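Local coordinates for glycerol-3-phosphate dehydrogenase [NAD(P)+] (Coxiella burnetii, PDB 3K96), which probably catalyses the NAD(P)H-dependent reduction of dihydroxyacetone phosphate to sn-glycerol 3-phosphate, the precursor for phospholipid synthesis, at residues 38-41 with 42-46; 165-169 with 170-174; 204-207 with 208-212; 243-246 with 247-251. One frame throughout, in Å; residues are numbered along the deposited sequence.

Contact 1. Residues 38-41 with 42-46; sequences GSWG and TALAL
Trp40 and Leu44, one helical turn apart, meet with the leucine lying over one face of the indole. Leu44 CG stands 3.8 Å from the centroid of the Trp40 six-membered ring and only 10° off its normal, a CH-pi contact. The CD1 methyl sits farther along the same face, 3.5 Å from Trp40 CE2 and displaced toward the rim. With CG anti to the backbone N (chi1 -175°), the indole lies alongside the next turn. Ala43 CB approaches the ring obliquely, 4.0 Å from Trp40 CE3.

At the start of the helix, Gly38 is the N-cap, and its carbonyl oxygen takes two bonds from Thr42. The hydroxyl OG1 donates to Gly38 O at 2.7 Å and the amide N at 3.0 Å, from opposite faces of the carbonyl plane. Thr42 OG1 is also hydrogen-bonded to Asn74 ND2. Gly38 and Gly41 fit the GxGxxG pattern of a Rossmann-type beta-alpha-beta unit, which agrees with the predicted NADPH binding by Ser39 and Trp40.

Chemically, the doubly gripped carbonyl probably restrains the Thr42 rotamer, while Leu44 over one face, with Val168 and Phe198 also touching the ring, probably restricts rotation of the indole.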
ATOM      1  N   GLY A  38      18.273  11.722  15.907  1.00 32.07           N
ATOM      2  CA  GLY A  38      17.716  10.369  15.858  1.00 31.26           C
ATOM      3  C   GLY A  38      18.207   9.747  14.544  1.00 30.60           C
ATOM      4  O   GLY A  38      19.051  10.337  13.820  1.00 30.20           O
ATOM      5  N   SER A  39      17.666   8.577  14.218  0.60 30.39           N
ATOM      6  CA  SER A  39      18.044   7.861  12.997  0.60 30.39           C
ATOM      7  C   SER A  39      17.814   8.706  11.752  0.60 30.15           C
ATOM      8  O   SER A  39      18.707   8.873  10.917  0.60 30.53           O
ATOM      9  CB  SER A  39      17.213   6.570  12.864  0.60 30.94           C
ATOM     10  OG  SER A  39      17.346   5.747  14.012  0.60 32.32           O
ATOM     11  N   TRP A  40      16.602   9.227  11.623  1.00 29.33           N
ATOM     12  CA  TRP A  40      16.232   9.995  10.452  1.00 28.75           C
ATOM     13  C   TRP A  40      17.032  11.297  10.353  1.00 28.00           C
ATOM     14  O   TRP A  40      17.574  11.604   9.295  1.00 27.10           O
ATOM     15  CB  TRP A  40      14.711  10.204  10.410  1.00 28.55           C
ATOM     16  CG  TRP A  40      14.167  10.901   9.168  1.00 25.31           C
ATOM     17  CD1 TRP A  40      13.191  11.866   9.141  1.00 24.56           C
ATOM     18  CD2 TRP A  40      14.575  10.714   7.799  1.00 24.39           C
ATOM     19  NE1 TRP A  40      12.964  12.281   7.852  1.00 26.10           N
ATOM     20  CE2 TRP A  40      13.790  11.586   7.007  1.00 25.49           C
ATOM     21  CE3 TRP A  40      15.496   9.882   7.164  1.00 23.88           C
ATOM     22  CZ2 TRP A  40      13.913  11.651   5.626  1.00 24.49           C
ATOM     23  CZ3 TRP A  40      15.625   9.965   5.793  1.00 21.93           C
ATOM     24  CH2 TRP A  40      14.845  10.841   5.039  1.00 24.89           C
ATOM     25  N   GLY A  41      17.108  12.056  11.435  1.00 28.45           N
ATOM     26  CA  GLY A  41      17.914  13.306  11.408  1.00 28.40           C
ATOM     27  C   GLY A  41      19.344  13.073  10.979  1.00 28.92           C
ATOM     28  O   GLY A  41      19.907  13.826  10.176  1.00 28.97           O
ATOM     29  N   THR A  42      19.930  11.989  11.489  1.00 30.36           N
ATOM     30  CA  THR A  42      21.306  11.650  11.186  1.00 29.79           C
ATOM     31  C   THR A  42      21.460  11.197   9.731  1.00 30.52           C
ATOM     32  O   THR A  42      22.451  11.526   9.084  1.00 28.96           O
ATOM     33  CB  THR A  42      21.835  10.557  12.127  1.00 30.30           C
ATOM     34  OG1 THR A  42      21.680  10.969  13.491  1.00 29.70           O
ATOM     35  CG2 THR A  42      23.309  10.269  11.851  1.00 29.78           C
ATOM     36  N   ALA A  43      20.486  10.438   9.222  1.00 30.62           N
ATOM     37  CA  ALA A  43      20.516   9.973   7.837  1.00 30.30           C
ATOM     38  C   ALA A  43      20.458  11.177   6.878  1.00 28.81           C
ATOM     39  O   ALA A  43      21.169  11.228   5.889  1.00 29.18           O
ATOM     40  CB  ALA A  43      19.342   8.996   7.558  1.00 30.92           C
ATOM     41  N   LEU A  44      19.588  12.126   7.169  1.00 28.68           N
ATOM     42  CA  LEU A  44      19.497  13.351   6.355  1.00 28.67           C
ATOM     43  C   LEU A  44      20.837  14.111   6.410  1.00 28.50           C
ATOM     44  O   LEU A  44      21.306  14.664   5.401  1.00 30.28           O
ATOM     45  CB  LEU A  44      18.355  14.235   6.850  1.00 27.50           C
ATOM     46  CG  LEU A  44      16.956  13.805   6.412  1.00 31.00           C
ATOM     47  CD1 LEU A  44      15.886  14.436   7.301  1.00 29.17           C
ATOM     48  CD2 LEU A  44      16.753  14.108   4.923  1.00 26.89           C
ATOM     49  N   ALA A  45      21.452  14.125   7.584  1.00 27.45           N
ATOM     50  CA  ALA A  45      22.739  14.809   7.756  1.00 29.33           C
ATOM     51  C   ALA A  45      23.804  14.157   6.896  1.00 30.84           C
ATOM     52  O   ALA A  45      24.679  14.846   6.349  1.00 30.91           O
ATOM     53  CB  ALA A  45      23.154  14.830   9.248  1.00 27.45           C
ATOM     54  N   LEU A  46      23.730  12.824   6.755  1.00 31.51           N
ATOM     55  CA  LEU A  46      24.678  12.095   5.923  1.00 31.12           C
ATOM     56  C   LEU A  46      24.454  12.368   4.462  1.00 31.27           C
ATOM     57  O   LEU A  46      25.404  12.521   3.708  1.00 31.31           O
ATOM     58  CB  LEU A  46      24.595  10.577   6.154  1.00 31.73           C
ATOM     59  CG  LEU A  46      25.157  10.048   7.456  1.00 33.87           C
ATOM     60  CD1 LEU A  46      24.810   8.579   7.639  1.00 34.35           C
ATOM     61  CD2 LEU A  46      26.677  10.293   7.464  1.00 33.21           C
TER

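Contact 2. Residues 165-169 with 170-174; sequences ATEVA and ANLPT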
ATOM      1  N   ALA A 165      15.317   5.239   7.710  1.00 28.61           N
ATOM      2  CA  ALA A 165      16.614   5.907   7.894  1.00 28.82           C
ATOM      3  C   ALA A 165      17.802   5.019   7.522  1.00 29.49           C
ATOM      4  O   ALA A 165      18.755   5.486   6.893  1.00 30.05           O
ATOM      5  CB  ALA A 165      16.737   6.430   9.353  1.00 28.39           C
ATOM      6  N   THR A 166      17.737   3.736   7.895  1.00 29.65           N
ATOM      7  CA  THR A 166      18.807   2.779   7.615  1.00 29.63           C
ATOM      8  C   THR A 166      19.043   2.600   6.108  1.00 29.79           C
ATOM      9  O   THR A 166      20.198   2.529   5.664  1.00 29.29           O
ATOM     10  CB  THR A 166      18.535   1.361   8.300  1.00 30.65           C
ATOM     11  OG1 THR A 166      17.216   0.911   7.964  1.00 32.67           O
ATOM     12  CG2 THR A 166      18.643   1.443   9.850  1.00 31.92           C
ATOM     13  N   GLU A 167      17.966   2.562   5.315  1.00 28.91           N
ATOM     14  CA  GLU A 167      18.097   2.389   3.851  1.00 28.54           C
ATOM     15  C   GLU A 167      18.656   3.647   3.167  1.00 27.33           C
ATOM     16  O   GLU A 167      19.392   3.558   2.168  1.00 24.77           O
ATOM     17  CB  GLU A 167      16.763   1.964   3.210  1.00 28.86           C
ATOM     18  CG  GLU A 167      16.264   0.568   3.700  1.00 32.10           C
ATOM     19  CD  GLU A 167      15.049   0.033   2.909  1.00 35.99           C
ATOM     20  OE1 GLU A 167      14.345   0.848   2.276  1.00 36.23           O
ATOM     21  OE2 GLU A 167      14.815  -1.216   2.921  1.00 34.81           O
ATOM     22  N   VAL A 168      18.300   4.808   3.707  1.00 27.09           N
ATOM     23  CA  VAL A 168      18.828   6.068   3.191  1.00 27.35           C
ATOM     24  C   VAL A 168      20.335   6.089   3.486  1.00 27.79           C
ATOM     25  O   VAL A 168      21.121   6.363   2.595  1.00 29.96           O
ATOM     26  CB  VAL A 168      18.111   7.290   3.785  1.00 27.30           C
ATOM     27  CG1 VAL A 168      18.886   8.620   3.447  1.00 26.23           C
ATOM     28  CG2 VAL A 168      16.667   7.317   3.301  1.00 26.00           C
ATOM     29  N   ALA A 169      20.733   5.737   4.706  1.00 27.82           N
ATOM     30  CA  ALA A 169      22.168   5.716   5.060  1.00 28.05           C
ATOM     31  C   ALA A 169      22.936   4.767   4.151  1.00 28.60           C
ATOM     32  O   ALA A 169      24.090   5.036   3.793  1.00 28.21           O
ATOM     33  CB  ALA A 169      22.382   5.331   6.540  1.00 26.17           C
ATOM     34  N   ALA A 170      22.282   3.662   3.759  1.00 28.43           N
ATOM     35  CA  ALA A 170      22.887   2.676   2.882  1.00 27.63           C
ATOM     36  C   ALA A 170      22.852   3.112   1.438  1.00 27.21           C
ATOM     37  O   ALA A 170      23.338   2.409   0.574  1.00 28.37           O
ATOM     38  CB  ALA A 170      22.192   1.283   3.052  1.00 28.18           C
ATOM     39  N   ASN A 171      22.264   4.265   1.173  1.00 26.55           N
ATOM     40  CA  ASN A 171      22.188   4.806  -0.175  1.00 28.45           C
ATOM     41  C   ASN A 171      21.311   3.982  -1.133  1.00 28.42           C
ATOM     42  O   ASN A 171      21.571   3.945  -2.326  1.00 27.56           O
ATOM     43  CB  ASN A 171      23.583   5.002  -0.774  1.00 30.30           C
ATOM     44  CG  ASN A 171      23.578   5.903  -1.991  1.00 30.74           C
ATOM     45  OD1 ASN A 171      22.882   6.912  -2.026  1.00 36.50           O
ATOM     46  ND2 ASN A 171      24.381   5.556  -2.983  1.00 32.33           N
ATOM     47  N   LEU A 172      20.286   3.333  -0.589  1.00 28.41           N
ATOM     48  CA  LEU A 172      19.298   2.618  -1.401  1.00 29.42           C
ATOM     49  C   LEU A 172      18.283   3.647  -1.955  1.00 29.65           C
ATOM     50  O   LEU A 172      18.018   4.657  -1.305  1.00 31.19           O
ATOM     51  CB  LEU A 172      18.600   1.557  -0.558  1.00 28.27           C
ATOM     52  CG  LEU A 172      19.520   0.410  -0.150  1.00 30.02           C
ATOM     53  CD1 LEU A 172      18.860  -0.529   0.863  1.00 29.17           C
ATOM     54  CD2 LEU A 172      20.035  -0.386  -1.389  1.00 29.45           C
ATOM     55  N   PRO A 173      17.719   3.404  -3.161  1.00 30.61           N
ATOM     56  CA  PRO A 173      16.788   4.360  -3.785  1.00 30.77           C
ATOM     57  C   PRO A 173      15.625   4.720  -2.887  1.00 30.57           C
ATOM     58  O   PRO A 173      14.936   3.834  -2.345  1.00 31.23           O
ATOM     59  CB  PRO A 173      16.316   3.625  -5.052  1.00 31.09           C
ATOM     60  CG  PRO A 173      17.399   2.665  -5.350  1.00 29.88           C
ATOM     61  CD  PRO A 173      17.885   2.205  -4.007  1.00 31.10           C
ATOM     62  N   THR A 174      15.428   6.025  -2.740  1.00 30.65           N
ATOM     63  CA  THR A 174      14.417   6.584  -1.882  1.00 29.92           C
ATOM     64  C   THR A 174      13.800   7.782  -2.554  1.00 30.73           C
ATOM     65  O   THR A 174      14.494   8.521  -3.287  1.00 30.35           O
ATOM     66  CB  THR A 174      15.057   7.029  -0.557  1.00 31.22           C
ATOM     67  OG1 THR A 174      15.599   5.874   0.104  1.00 34.37           O
ATOM     68  CG2 THR A 174      14.040   7.720   0.359  1.00 27.50           C
TER
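Val168 O receives the shortest polar bond here, from Asn171 N at 2.8 Å, although the donor lies well above the carbonyl plane, 62° out of it. Beside it, Glu167 O accepts from Leu172 N at 2.9 Å with the N-H nearly in line with the acceptor (160°). Thr166 O takes Ala170 N at 3.0 Å, the last ordinary i to i+4 bond of the series.

The side chains follow this turn of the backbone. Leu172 folds back over the last turn of the helix, its CB 3.5 Å from Glu167 O and its CD1 4.0 Å from both CB and CG of Glu167, so the methyl rests against the aliphatic base of the glutamate.

The i to i+5 bond from Leu172 N to Glu167 O and the i to i+3 bond from Asn171 N to Val168 O, together with the positive phi of Asn171 (67°), define a Schellman motif, which ends helix 165-169 and turns the chain toward strand 174-180. Asn171 O in turn accepts from Arg197 NE, and Ala169 O from Arg50 NH2.

Where the strand begins, Val168 and Thr174 cross at about a right angle. With CG2 anti to its carbonyl carbon, Val168 directs that methyl to Thr174 OG1 at 3.7 Å and to Thr174 CG2 at 4.0 Å. The Thr174 hydroxyl donates to Leu172 O, from above the carbonyl plane, and is bonded also to Asn234 ND2 of the second subunit. The Glu167 carboxylate likewise faces that subunit, OE1 accepting from the backbone N of its Asn234 and OE2 from that of its Ser233.

Contact 3. Residues 204-207 with 208-212; sequences DDMI and GVELC
Asp205 OD1 accepts from Gly208 N at 2.8 Å, the capping bond at the start of helix 206-228. The amide meets the oxygen from above the carboxylate plane, 55° out of it, and the N-H angle is 149°. With CG anti to the backbone N (chi1 178°), the carboxylate swings forward over the first turn, bringing OD2 to 3.2 Å from Gly208 CA. OD2 itself is taken up by Thr260 OG1 and Lys257 N, so both oxygens of this buried acid are satisfied.

The i to i+4 backbone bonds follow: Val209 N reaches Asp205 O at 3.0 Å, Glu210 N reaches Met206 O at 2.9 Å, and Leu211 N reaches Ile207 O. Glu210 runs extended beside the preceding turn, its CG 3.4 Å from Met206 O, while its OE2, hydrogen-bonded to His144 ND1, lies 3.8 Å from Met206 CG. One residue farther round, Ile207 and Leu211 lie side by side and point the same way, CG1 of the former 3.9 Å from CD1 of the latter.

Polarisation by the helix N-terminus would probably stabilise the negative charge of Asp205. A side-chain acceptor at the N-cap bonded to the amide three residues on is the classic N-cap motif, here opening the first long helix after strand 198-203.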
ATOM      1  N   ASP A 204       2.947  20.903  -3.636  1.00 42.40           N
ATOM      2  CA  ASP A 204       2.315  22.172  -3.348  1.00 44.29           C
ATOM      3  C   ASP A 204       1.364  22.153  -2.139  1.00 43.11           C
ATOM      4  O   ASP A 204       0.672  23.130  -1.891  1.00 44.83           O
ATOM      5  CB  ASP A 204       1.436  22.524  -4.565  1.00 45.79           C
ATOM      6  CG  ASP A 204       0.214  21.551  -4.726  1.00 51.28           C
ATOM      7  OD1 ASP A 204       0.384  20.310  -4.617  1.00 54.69           O
ATOM      8  OD2 ASP A 204      -0.921  22.032  -4.972  1.00 57.77           O
ATOM      9  N   ASP A 205       1.345  21.075  -1.372  1.00 39.95           N
ATOM     10  CA  ASP A 205       0.350  20.930  -0.329  1.00 37.83           C
ATOM     11  C   ASP A 205       0.934  20.638   1.034  1.00 36.99           C
ATOM     12  O   ASP A 205       0.836  19.520   1.542  1.00 36.13           O
ATOM     13  CB  ASP A 205      -0.573  19.785  -0.775  1.00 36.85           C
ATOM     14  CG  ASP A 205      -1.649  19.454   0.232  1.00 36.19           C
ATOM     15  OD1 ASP A 205      -2.034  20.323   1.051  1.00 32.81           O
ATOM     16  OD2 ASP A 205      -2.124  18.300   0.182  1.00 33.87           O
ATOM     17  N   MET A 206       1.522  21.653   1.651  1.00 35.60           N
ATOM     18  CA  MET A 206       2.138  21.463   2.954  1.00 34.84           C
ATOM     19  C   MET A 206       1.144  20.886   3.981  1.00 32.61           C
ATOM     20  O   MET A 206       1.453  19.956   4.716  1.00 30.84           O
ATOM     21  CB  MET A 206       2.729  22.782   3.429  1.00 34.23           C
ATOM     22  CG  MET A 206       3.381  22.753   4.770  1.00 38.75           C
ATOM     23  SD  MET A 206       4.340  24.286   5.105  1.00 44.72           S
ATOM     24  CE  MET A 206       5.553  24.231   3.857  1.00 38.69           C
ATOM     25  N   ILE A 207      -0.055  21.419   4.018  1.00 30.86           N
ATOM     26  CA  ILE A 207      -1.005  20.959   5.014  1.00 31.82           C
ATOM     27  C   ILE A 207      -1.390  19.488   4.811  1.00 29.40           C
ATOM     28  O   ILE A 207      -1.438  18.741   5.768  1.00 27.98           O
ATOM     29  CB  ILE A 207      -2.228  21.878   5.121  1.00 32.42           C
ATOM     30  CG1 ILE A 207      -3.064  21.477   6.314  1.00 36.61           C
ATOM     31  CG2 ILE A 207      -3.051  21.863   3.829  1.00 36.69           C
ATOM     32  CD1 ILE A 207      -3.837  22.621   6.897  1.00 44.79           C
ATOM     33  N   GLY A 208      -1.592  19.074   3.573  1.00 27.81           N
ATOM     34  CA  GLY A 208      -1.948  17.697   3.287  1.00 28.85           C
ATOM     35  C   GLY A 208      -0.813  16.767   3.665  1.00 28.34           C
ATOM     36  O   GLY A 208      -1.040  15.708   4.246  1.00 27.21           O
ATOM     37  N   VAL A 209       0.418  17.167   3.329  1.00 27.63           N
ATOM     38  CA  VAL A 209       1.595  16.383   3.647  1.00 26.71           C
ATOM     39  C   VAL A 209       1.721  16.199   5.165  1.00 28.22           C
ATOM     40  O   VAL A 209       1.980  15.094   5.658  1.00 27.99           O
ATOM     41  CB  VAL A 209       2.906  17.025   3.032  1.00 26.78           C
ATOM     42  CG1 VAL A 209       4.149  16.377   3.596  1.00 21.31           C
ATOM     43  CG2 VAL A 209       2.886  16.911   1.502  1.00 23.78           C
ATOM     44  N   GLU A 210       1.520  17.272   5.913  1.00 28.01           N
ATOM     45  CA  GLU A 210       1.603  17.203   7.359  1.00 27.47           C
ATOM     46  C   GLU A 210       0.560  16.277   7.948  1.00 26.96           C
ATOM     47  O   GLU A 210       0.856  15.470   8.788  1.00 26.19           O
ATOM     48  CB  GLU A 210       1.373  18.579   7.971  1.00 27.61           C
ATOM     49  CG  GLU A 210       2.551  19.530   7.863  1.00 32.88           C
ATOM     50  CD  GLU A 210       2.201  20.899   8.450  1.00 34.70           C
ATOM     51  OE1 GLU A 210       2.620  21.183   9.573  1.00 34.71           O
ATOM     52  OE2 GLU A 210       1.450  21.658   7.809  1.00 41.31           O
ATOM     53  N   LEU A 211      -0.677  16.444   7.533  1.00 26.47           N
ATOM     54  CA  LEU A 211      -1.743  15.647   8.084  1.00 28.39           C
ATOM     55  C   LEU A 211      -1.608  14.153   7.744  1.00 29.09           C
ATOM     56  O   LEU A 211      -1.890  13.302   8.583  1.00 29.83           O
ATOM     57  CB  LEU A 211      -3.090  16.241   7.676  1.00 28.37           C
ATOM     58  CG  LEU A 211      -3.373  17.570   8.392  1.00 30.29           C
ATOM     59  CD1 LEU A 211      -4.613  18.207   7.799  1.00 30.65           C
ATOM     60  CD2 LEU A 211      -3.530  17.363   9.930  1.00 28.00           C
ATOM     61  N   CYS A 212      -1.140  13.845   6.539  1.00 29.53           N
ATOM     62  CA  CYS A 212      -0.906  12.449   6.156  1.00 30.17           C
ATOM     63  C   CYS A 212       0.117  11.854   7.086  1.00 29.86           C
ATOM     64  O   CYS A 212      -0.045  10.739   7.587  1.00 28.74           O
ATOM     65  CB  CYS A 212      -0.400  12.346   4.714  1.00 29.49           C
ATOM     66  SG  CYS A 212      -1.671  12.525   3.497  1.00 31.52           S
TER

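Contact 4. Residues 243-246 with 247-251; sequences GLTE and MGRLV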
ATOM      1  N   GLY A 243      -7.709   2.955   6.271  1.00 30.18           N
ATOM      2  CA  GLY A 243      -6.854   3.956   6.844  1.00 31.24           C
ATOM      3  C   GLY A 243      -6.712   5.162   5.943  1.00 31.49           C
ATOM      4  O   GLY A 243      -6.828   6.290   6.394  1.00 31.43           O
ATOM      5  N   LEU A 244      -6.457   4.917   4.664  1.00 32.51           N
ATOM      6  CA  LEU A 244      -6.278   6.001   3.708  1.00 32.98           C
ATOM      7  C   LEU A 244      -7.571   6.831   3.630  1.00 33.39           C
ATOM      8  O   LEU A 244      -7.523   8.057   3.494  1.00 33.40           O
ATOM      9  CB  LEU A 244      -5.858   5.477   2.325  1.00 32.35           C
ATOM     10  CG  LEU A 244      -5.224   6.547   1.430  1.00 34.28           C
ATOM     11  CD1 LEU A 244      -3.831   6.907   2.005  1.00 32.39           C
ATOM     12  CD2 LEU A 244      -5.081   6.133  -0.027  1.00 33.92           C
ATOM     13  N   THR A 245      -8.730   6.177   3.730  1.00 33.61           N
ATOM     14  CA  THR A 245     -10.008   6.913   3.713  1.00 33.12           C
ATOM     15  C   THR A 245     -10.118   7.938   4.853  1.00 33.42           C
ATOM     16  O   THR A 245     -10.534   9.085   4.625  1.00 32.89           O
ATOM     17  CB  THR A 245     -11.218   5.939   3.749  1.00 34.00           C
ATOM     18  OG1 THR A 245     -11.168   5.090   2.592  1.00 34.64           O
ATOM     19  CG2 THR A 245     -12.545   6.701   3.767  1.00 32.79           C
ATOM     20  N   GLU A 246      -9.764   7.564   6.088  1.00 33.47           N
ATOM     21  CA  GLU A 246      -9.865   8.566   7.174  1.00 32.62           C
ATOM     22  C   GLU A 246      -8.746   9.588   7.104  1.00 32.28           C
ATOM     23  O   GLU A 246      -8.931  10.744   7.513  1.00 32.32           O
ATOM     24  CB  GLU A 246     -10.018   7.946   8.579  1.00 32.91           C
ATOM     25  CG  GLU A 246      -8.877   7.186   9.132  1.00 32.91           C
ATOM     26  CD  GLU A 246      -9.286   6.412  10.397  1.00 34.59           C
ATOM     27  OE1 GLU A 246      -8.754   6.707  11.486  1.00 30.70           O
ATOM     28  OE2 GLU A 246     -10.169   5.523  10.297  1.00 33.79           O
ATOM     29  N   MET A 247      -7.594   9.173   6.588  1.00 31.79           N
ATOM     30  CA  MET A 247      -6.488  10.098   6.392  1.00 32.83           C
ATOM     31  C   MET A 247      -7.007  11.167   5.387  1.00 32.51           C
ATOM     32  O   MET A 247      -6.837  12.353   5.595  1.00 30.30           O
ATOM     33  CB  MET A 247      -5.257   9.369   5.839  1.00 32.36           C
ATOM     34  CG  MET A 247      -4.015  10.243   5.630  1.00 31.83           C
ATOM     35  SD  MET A 247      -2.641   9.342   4.845  1.00 33.32           S
ATOM     36  CE  MET A 247      -2.163   8.246   6.173  1.00 26.65           C
ATOM     37  N   GLY A 248      -7.698  10.723   4.340  1.00 33.60           N
ATOM     38  CA  GLY A 248      -8.225  11.637   3.317  1.00 34.51           C
ATOM     39  C   GLY A 248      -9.257  12.612   3.867  1.00 36.10           C
ATOM     40  O   GLY A 248      -9.289  13.794   3.478  1.00 36.11           O
ATOM     41  N   ARG A 249     -10.089  12.127   4.788  1.00 36.07           N
ATOM     42  CA  ARG A 249     -11.115  12.959   5.411  1.00 36.17           C
ATOM     43  C   ARG A 249     -10.475  14.099   6.220  1.00 35.39           C
ATOM     44  O   ARG A 249     -10.888  15.259   6.137  1.00 34.54           O
ATOM     45  CB  ARG A 249     -12.022  12.105   6.303  1.00 36.81           C
ATOM     46  CG  ARG A 249     -13.228  12.854   6.808  1.00 40.53           C
ATOM     47  CD  ARG A 249     -14.269  11.939   7.516  1.00 44.84           C
ATOM     48  NE  ARG A 249     -14.762  10.879   6.639  1.00 43.78           N
ATOM     49  CZ  ARG A 249     -14.473   9.587   6.751  1.00 44.99           C
ATOM     50  NH1 ARG A 249     -14.984   8.734   5.874  1.00 47.42           N
ATOM     51  NH2 ARG A 249     -13.709   9.132   7.739  1.00 45.74           N
ATOM     52  N   LEU A 250      -9.475  13.756   7.009  1.00 33.60           N
ATOM     53  CA  LEU A 250      -8.764  14.729   7.790  1.00 32.98           C
ATOM     54  C   LEU A 250      -8.083  15.763   6.873  1.00 33.56           C
ATOM     55  O   LEU A 250      -8.188  16.977   7.091  1.00 32.94           O
ATOM     56  CB  LEU A 250      -7.724  14.031   8.646  1.00 33.19           C
ATOM     57  CG  LEU A 250      -6.912  14.947   9.566  1.00 34.10           C
ATOM     58  CD1 LEU A 250      -7.836  15.632  10.553  1.00 32.08           C
ATOM     59  CD2 LEU A 250      -5.812  14.164  10.291  1.00 30.18           C
ATOM     60  N   VAL A 251      -7.396  15.271   5.852  1.00 33.30           N
ATOM     61  CA  VAL A 251      -6.734  16.119   4.894  1.00 34.22           C
ATOM     62  C   VAL A 251      -7.768  17.051   4.243  1.00 36.87           C
ATOM     63  O   VAL A 251      -7.577  18.285   4.178  1.00 33.99           O
ATOM     64  CB  VAL A 251      -6.032  15.260   3.811  1.00 34.83           C
ATOM     65  CG1 VAL A 251      -5.616  16.108   2.599  1.00 31.20           C
ATOM     66  CG2 VAL A 251      -4.850  14.530   4.419  1.00 34.01           C
TER
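Met247 and Leu244 supply the close packing on the inner side of the helix, SD of the methionine standing 3.9 Å from CD1 of the leucine as the two side chains cross. Chi1 of Met247 (-178°) and an extended chi2 carry SD there; the bend at chi3 turns only the CE methyl. Leu261 and Leu270 pack on both residues, and Leu244 also touches Leu267 of the second subunit. Met247 continues to Cys212 of helix 206-228 and lies close to the predicted proton acceptor Lys216.

Thr245 and Arg249 form the solvent side, Thr245 exposed and Arg249 partly so. Thr245 CG2 approaches Arg249 NH1 at 3.8 Å. The arginine folds back so that Thr245 O lies over one face of its guanidinium, and its NH2 is hydrogen-bonded to Glu324 O.

Along the backbone, Gly248 N to Leu244 O at 2.8 Å and Leu250 N to Glu246 O at 3.1 Å continue the helical ladder. Glu246 OE2 and Arg249 NH2 stay 5.7 Å apart, so any attraction is probably weaker than a direct salt bridge, each group being oriented mainly by its own partners: Glu324 for Arg249, Leu327 N and Thr328 OG1 for Glu246.

In the fold
Contacts 1 and 2 lie in the N-terminal part of the chain, with the predicted NADPH-binding residues Ser39, Trp40 and Ala165, and touch, Ala165 CB being 3.5 Å from Ser39 C. Contacts 3 and 4 lie farther along the chain on successive helices, packed through Cys212 and Val251 among others, their centres 12 Å apart. The two pairs are separate: the nearest atoms of contacts 1 and 3 are about 11 Å apart. Contacts 1, 3 and 4 are largely buried, whereas 165-174 is partly exposed and meets the second subunit through polar bonds; contact 4 reaches that subunit by leucine packing. Helix starts dominate contacts 1 and 3, a helix end contact 2, and a helix interior contact 4.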